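Serine/threonine-protein kinase Tel1 (Chaetomium thermophilum, PDB 6SKY) probably acts as a DNA damage sensor, using ATP to phosphorylate serine and threonine residues of target proteins in checkpoint signalling. Local coordinates at residues 1846-1849 against 1850-1853; 1856-1859 against 1860-1864. One frame throughout, in Å; residues are numbered along the deposited sequence.

Overall arrangement
Both contacts are local and lie on one piece of chain, contact 1 before contact 2, with centres about 11 Å apart. Contact 1 lies where helix 1836-1849 gives way to a loop. Contact 2 is a polar turn further along the loop toward helix 1871-1880. Arg1863 joins them: its CD lies 3.3 Å from Arg1850 O, and its NE packs near Pro1853 CA. Contact 1 is buried, packed against helices 1793-1808 and 1884-1898, probably part of the alpha-solenoid region. Contact 2 is near the surface. The loop runs between these helices and the kinase region, which both contacts touch: Thr1851 at Pro2730, and Ser1859 and Ile1860 on helix 2670-2681, away from the nucleotide and magnesium sites.

Contact 1 (1846-1849 against 1850-1853); sequences ILYL and RTQP
Tyr1848 and Thr1851 meet at the C-terminal end of helix 1836-1849, where the chain leaves the helix through a type I beta turn from Leu1849 to Gln1852. Hydrogen bonds shape this end. Arg1850 N gives an i to i-4 bond to Ile1846 O at 3.1 Å, and also makes a weak one to Leu1847 O. Thr1851 N then turns back to Tyr1848 O, and Gln1852 N reaches Leu1849 O in a weak bond of 3.3 Å that closes the turn. Tyr1848 O has a second donor, Thr1851 OG1 at 2.9 Å. This hydroxyl approaches with a C=O...O angle of 138°, tilted 19° from the carbonyl plane. Two donors from one residue thus grip a single carbonyl oxygen at the helix end. OG1 can reach it because it sits between the backbone N and the carbonyl carbon (chi1 73°).

The second kind of contact is ring against amide. The Gln1852 chain bends at its second torsion and folds back over one face of the Tyr1848 ring. CG lies 4.0 Å from Tyr1848 CE2, and the amide follows toward the hydroxyl end with its plane nearly parallel to the ring. The phenol oxygen itself is hydrogen-bonded to Ser1670 OG.

Side-chain packing surrounds this end of the helix. Phe1800 meets the Tyr1848 ring edge-to-face, Leu1849 rests on helix 1793-1808, and Leu1847 packs on Phe1890 of helix 1884-1898. The junction is thus set among several helices. Beyond the turn, Gln1852 O accepts a bond from Trp1866 NE1, which ties the outgoing loop to a later part of itself. At the far end of the ring-amide overlap, Gln1852 OE1 stands 3.7 Å from Tyr1848 CZ.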
ATOM      1  N   ILE A1846       4.772  47.751 -17.831  1.00 23.30           N
ATOM      2  CA  ILE A1846       6.075  47.087 -17.790  1.00 23.30           C
ATOM      3  C   ILE A1846       6.097  45.898 -18.741  1.00 23.30           C
ATOM      4  O   ILE A1846       7.048  45.703 -19.511  1.00 23.30           O
ATOM      5  CB  ILE A1846       6.412  46.660 -16.356  1.00 23.30           C
ATOM      6  CG1 ILE A1846       6.590  47.875 -15.458  1.00 23.30           C
ATOM      7  CG2 ILE A1846       7.658  45.832 -16.334  1.00 23.30           C
ATOM      8  CD1 ILE A1846       6.837  47.518 -14.031  1.00 23.30           C
ATOM      9  N   LEU A1847       5.045  45.082 -18.704  1.00 21.87           N
ATOM     10  CA  LEU A1847       4.964  43.944 -19.607  1.00 21.87           C
ATOM     11  C   LEU A1847       5.005  44.386 -21.060  1.00 21.87           C
ATOM     12  O   LEU A1847       5.707  43.790 -21.877  1.00 21.87           O
ATOM     13  CB  LEU A1847       3.695  43.149 -19.340  1.00 21.87           C
ATOM     14  CG  LEU A1847       3.638  42.283 -18.100  1.00 21.87           C
ATOM     15  CD1 LEU A1847       2.322  41.575 -18.091  1.00 21.87           C
ATOM     16  CD2 LEU A1847       4.764  41.308 -18.131  1.00 21.87           C
ATOM     17  N   TYR A1848       4.244  45.419 -21.408  1.00 19.43           N
ATOM     18  CA  TYR A1848       4.226  45.878 -22.790  1.00 19.43           C
ATOM     19  C   TYR A1848       5.590  46.380 -23.225  1.00 19.43           C
ATOM     20  O   TYR A1848       6.006  46.152 -24.361  1.00 19.43           O
ATOM     21  CB  TYR A1848       3.180  46.969 -22.974  1.00 19.43           C
ATOM     22  CG  TYR A1848       3.186  47.572 -24.348  1.00 19.43           C
ATOM     23  CD1 TYR A1848       2.622  46.907 -25.410  1.00 19.43           C
ATOM     24  CD2 TYR A1848       3.755  48.807 -24.580  1.00 19.43           C
ATOM     25  CE1 TYR A1848       2.631  47.443 -26.652  1.00 19.43           C
ATOM     26  CE2 TYR A1848       3.769  49.346 -25.826  1.00 19.43           C
ATOM     27  CZ  TYR A1848       3.203  48.659 -26.857  1.00 19.43           C
ATOM     28  OH  TYR A1848       3.204  49.192 -28.112  1.00 19.43           O
ATOM     29  N   LEU A1849       6.301  47.074 -22.345  1.00 25.01           N
ATOM     30  CA  LEU A1849       7.620  47.562 -22.716  1.00 25.01           C
ATOM     31  C   LEU A1849       8.608  46.425 -22.900  1.00 25.01           C
ATOM     32  O   LEU A1849       9.574  46.567 -23.649  1.00 25.01           O
ATOM     33  CB  LEU A1849       8.138  48.538 -21.671  1.00 25.01           C
ATOM     34  CG  LEU A1849       7.564  49.945 -21.670  1.00 25.01           C
ATOM     35  CD1 LEU A1849       8.069  50.658 -20.460  1.00 25.01           C
ATOM     36  CD2 LEU A1849       7.958  50.674 -22.914  1.00 25.01           C
ATOM     37  N   ARG A1850       8.397  45.302 -22.221  1.00 25.94           N
ATOM     38  CA  ARG A1850       9.253  44.141 -22.448  1.00 25.94           C
ATOM     39  C   ARG A1850       9.135  43.548 -23.847  1.00 25.94           C
ATOM     40  O   ARG A1850       9.969  42.722 -24.210  1.00 25.94           O
ATOM     41  CB  ARG A1850       8.944  43.052 -21.438  1.00 25.94           C
ATOM     42  CG  ARG A1850       9.826  43.054 -20.231  1.00 25.94           C
ATOM     43  CD  ARG A1850       9.461  41.884 -19.366  1.00 25.94           C
ATOM     44  NE  ARG A1850       9.134  40.717 -20.176  1.00 25.94           N
ATOM     45  CZ  ARG A1850      10.008  39.782 -20.526  1.00 25.94           C
ATOM     46  NH1 ARG A1850      11.267  39.874 -20.137  1.00 25.94           N
ATOM     47  NH2 ARG A1850       9.620  38.757 -21.269  1.00 25.94           N
ATOM     48  N   THR A1851       8.130  43.916 -24.631  1.00 24.73           N
ATOM     49  CA  THR A1851       7.958  43.357 -25.963  1.00 24.73           C
ATOM     50  C   THR A1851       8.384  44.305 -27.070  1.00 24.73           C
ATOM     51  O   THR A1851       8.207  43.978 -28.242  1.00 24.73           O
ATOM     52  CB  THR A1851       6.502  42.951 -26.197  1.00 24.73           C
ATOM     53  OG1 THR A1851       5.703  44.119 -26.377  1.00 24.73           O
ATOM     54  CG2 THR A1851       5.966  42.180 -25.028  1.00 24.73           C
ATOM     55  N   GLN A1852       8.934  45.461 -26.736  1.00 27.08           N
ATOM     56  CA  GLN A1852       9.286  46.454 -27.731  1.00 27.08           C
ATOM     57  C   GLN A1852      10.788  46.498 -27.905  1.00 27.08           C
ATOM     58  O   GLN A1852      11.507  46.650 -26.914  1.00 27.08           O
ATOM     59  CB  GLN A1852       8.770  47.837 -27.325  1.00 27.08           C
ATOM     60  CG  GLN A1852       7.270  47.948 -27.279  1.00 27.08           C
ATOM     61  CD  GLN A1852       6.624  47.517 -28.562  1.00 27.08           C
ATOM     62  OE1 GLN A1852       5.797  46.618 -28.577  1.00 27.08           O
ATOM     63  NE2 GLN A1852       6.996  48.151 -29.651  1.00 27.08           N
ATOM     64  N   PRO A1853      11.301  46.370 -29.125  1.00 30.01           N
ATOM     65  CA  PRO A1853      12.754  46.326 -29.311  1.00 30.01           C
ATOM     66  C   PRO A1853      13.403  47.681 -29.082  1.00 30.01           C
ATOM     67  O   PRO A1853      12.972  48.694 -29.628  1.00 30.01           O
ATOM     68  CB  PRO A1853      12.908  45.867 -30.763  1.00 30.01           C
ATOM     69  CG  PRO A1853      11.628  46.164 -31.393  1.00 30.01           C
ATOM     70  CD  PRO A1853      10.587  46.011 -30.354  1.00 30.01           C
TER

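Contact 2 (1856-1859 against 1860-1864)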
ATOM      1  N   GLY A1856      19.290  49.599 -31.349  1.00 49.55           N
ATOM      2  CA  GLY A1856      20.676  49.305 -31.055  1.00 49.55           C
ATOM      3  C   GLY A1856      20.835  48.327 -29.913  1.00 49.55           C
ATOM      4  O   GLY A1856      21.534  48.609 -28.937  1.00 49.55           O
ATOM      5  N   GLU A1857      20.180  47.175 -30.017  1.00 44.41           N
ATOM      6  CA  GLU A1857      20.250  46.143 -28.997  1.00 44.41           C
ATOM      7  C   GLU A1857      20.826  44.872 -29.595  1.00 44.41           C
ATOM      8  O   GLU A1857      20.687  44.607 -30.792  1.00 44.41           O
ATOM      9  CB  GLU A1857      18.877  45.842 -28.395  1.00 44.41           C
ATOM     10  CG  GLU A1857      17.940  45.109 -29.330  1.00 44.41           C
ATOM     11  CD  GLU A1857      16.699  44.617 -28.629  1.00 44.41           C
ATOM     12  OE1 GLU A1857      15.848  43.993 -29.291  1.00 44.41           O
ATOM     13  OE2 GLU A1857      16.576  44.854 -27.413  1.00 44.41           O
ATOM     14  N   SER A1858      21.483  44.093 -28.745  1.00 44.98           N
ATOM     15  CA  SER A1858      22.045  42.815 -29.150  1.00 44.98           C
ATOM     16  C   SER A1858      21.083  41.667 -28.896  1.00 44.98           C
ATOM     17  O   SER A1858      20.912  40.798 -29.755  1.00 44.98           O
ATOM     18  CB  SER A1858      23.348  42.569 -28.398  1.00 44.98           C
ATOM     19  OG  SER A1858      23.185  42.871 -27.024  1.00 44.98           O
ATOM     20  N   SER A1859      20.441  41.666 -27.736  1.00 39.12           N
ATOM     21  CA  SER A1859      19.569  40.597 -27.296  1.00 39.12           C
ATOM     22  C   SER A1859      18.302  41.203 -26.718  1.00 39.12           C
ATOM     23  O   SER A1859      18.138  42.421 -26.681  1.00 39.12           O
ATOM     24  CB  SER A1859      20.283  39.726 -26.264  1.00 39.12           C
ATOM     25  OG  SER A1859      20.797  40.514 -25.214  1.00 39.12           O
ATOM     26  N   ILE A1860      17.390  40.346 -26.264  1.00 35.08           N
ATOM     27  CA  ILE A1860      16.216  40.854 -25.570  1.00 35.08           C
ATOM     28  C   ILE A1860      16.536  41.218 -24.132  1.00 35.08           C
ATOM     29  O   ILE A1860      15.771  41.953 -23.502  1.00 35.08           O
ATOM     30  CB  ILE A1860      15.057  39.849 -25.601  1.00 35.08           C
ATOM     31  CG1 ILE A1860      15.445  38.571 -24.873  1.00 35.08           C
ATOM     32  CG2 ILE A1860      14.666  39.543 -27.016  1.00 35.08           C
ATOM     33  CD1 ILE A1860      14.330  37.614 -24.710  1.00 35.08           C
ATOM     34  N   ALA A1861      17.655  40.747 -23.600  1.00 39.50           N
ATOM     35  CA  ALA A1861      18.037  41.101 -22.242  1.00 39.50           C
ATOM     36  C   ALA A1861      18.334  42.581 -22.076  1.00 39.50           C
ATOM     37  O   ALA A1861      18.592  43.015 -20.950  1.00 39.50           O
ATOM     38  CB  ALA A1861      19.248  40.280 -21.811  1.00 39.50           C
ATOM     39  N   ASP A1862      18.314  43.360 -23.154  1.00 41.28           N
ATOM     40  CA  ASP A1862      18.476  44.801 -23.058  1.00 41.28           C
ATOM     41  C   ASP A1862      17.154  45.534 -22.948  1.00 41.28           C
ATOM     42  O   ASP A1862      17.147  46.702 -22.561  1.00 41.28           O
ATOM     43  CB  ASP A1862      19.238  45.335 -24.266  1.00 41.28           C
ATOM     44  CG  ASP A1862      20.461  44.517 -24.578  1.00 41.28           C
ATOM     45  OD1 ASP A1862      20.339  43.559 -25.362  1.00 41.28           O
ATOM     46  OD2 ASP A1862      21.544  44.815 -24.034  1.00 41.28           O
ATOM     47  N   ARG A1863      16.038  44.879 -23.255  1.00 31.44           N
ATOM     48  CA  ARG A1863      14.744  45.503 -23.034  1.00 31.44           C
ATOM     49  C   ARG A1863      14.448  45.708 -21.564  1.00 31.44           C
ATOM     50  O   ARG A1863      13.350  46.155 -21.229  1.00 31.44           O
ATOM     51  CB  ARG A1863      13.639  44.671 -23.674  1.00 31.44           C
ATOM     52  CG  ARG A1863      13.787  44.542 -25.155  1.00 31.44           C
ATOM     53  CD  ARG A1863      12.741  43.650 -25.739  1.00 31.44           C
ATOM     54  NE  ARG A1863      13.026  43.380 -27.136  1.00 31.44           N
ATOM     55  CZ  ARG A1863      12.254  42.654 -27.928  1.00 31.44           C
ATOM     56  NH1 ARG A1863      12.591  42.461 -29.187  1.00 31.44           N
ATOM     57  NH2 ARG A1863      11.143  42.127 -27.461  1.00 31.44           N
ATOM     58  N   ALA A1864      15.381  45.374 -20.684  1.00 36.07           N
ATOM     59  CA  ALA A1864      15.318  45.744 -19.283  1.00 36.07           C
ATOM     60  C   ALA A1864      15.818  47.149 -19.037  1.00 36.07           C
ATOM     61  O   ALA A1864      15.923  47.561 -17.880  1.00 36.07           O
ATOM     62  CB  ALA A1864      16.128  44.762 -18.440  1.00 36.07           C
TER
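Asp1862 holds CG anti to its carbonyl carbon (chi1 -47°), which turns the carboxylate back toward Ser1859, whose OG is swung between its own backbone N and carbonyl carbon (chi1 53°). The two meet at one oxygen, Asp1862 OD1. Ser1859 N reaches it at 3.0 Å, nearly in line with the C-O bond. Ser1859 OG comes from above the carboxylate plane at 3.1 Å, and Ser1858 OG adds a weak bond. The carboxylate, three residues on, thus reaches back to the N-H of Ser1859 across a short run of helical backbone angles at 1860-1862. This run carries one backbone bond, Arg1863 N to Ile1860 O.

Glu1857 and Arg1863 form a second polar pair. Glu1857 OE1 lies at the guanidinium edge, 3.6 Å from Arg1863 NH1, a long salt bridge. The two flat groups are almost coplanar, 4° apart. Ile1860 CG2 covers one guanidinium face. Ile1860 and Ser1859 also touch Tyr2681 of helix 2670-2681, which brings the turn against the kinase region.

With an alanine here instead of Asp1862, Ser1859 N and OG would probably lose their shared acceptor, and the serine hydroxyl would be set free to turn. Glu1857 OE2 and Asp1862 OD1, two like charges, stand 4.5 Å apart; the donors at OD1 and the positive charge of Arg1863 beside Glu1857 would probably offset part of their repulsion.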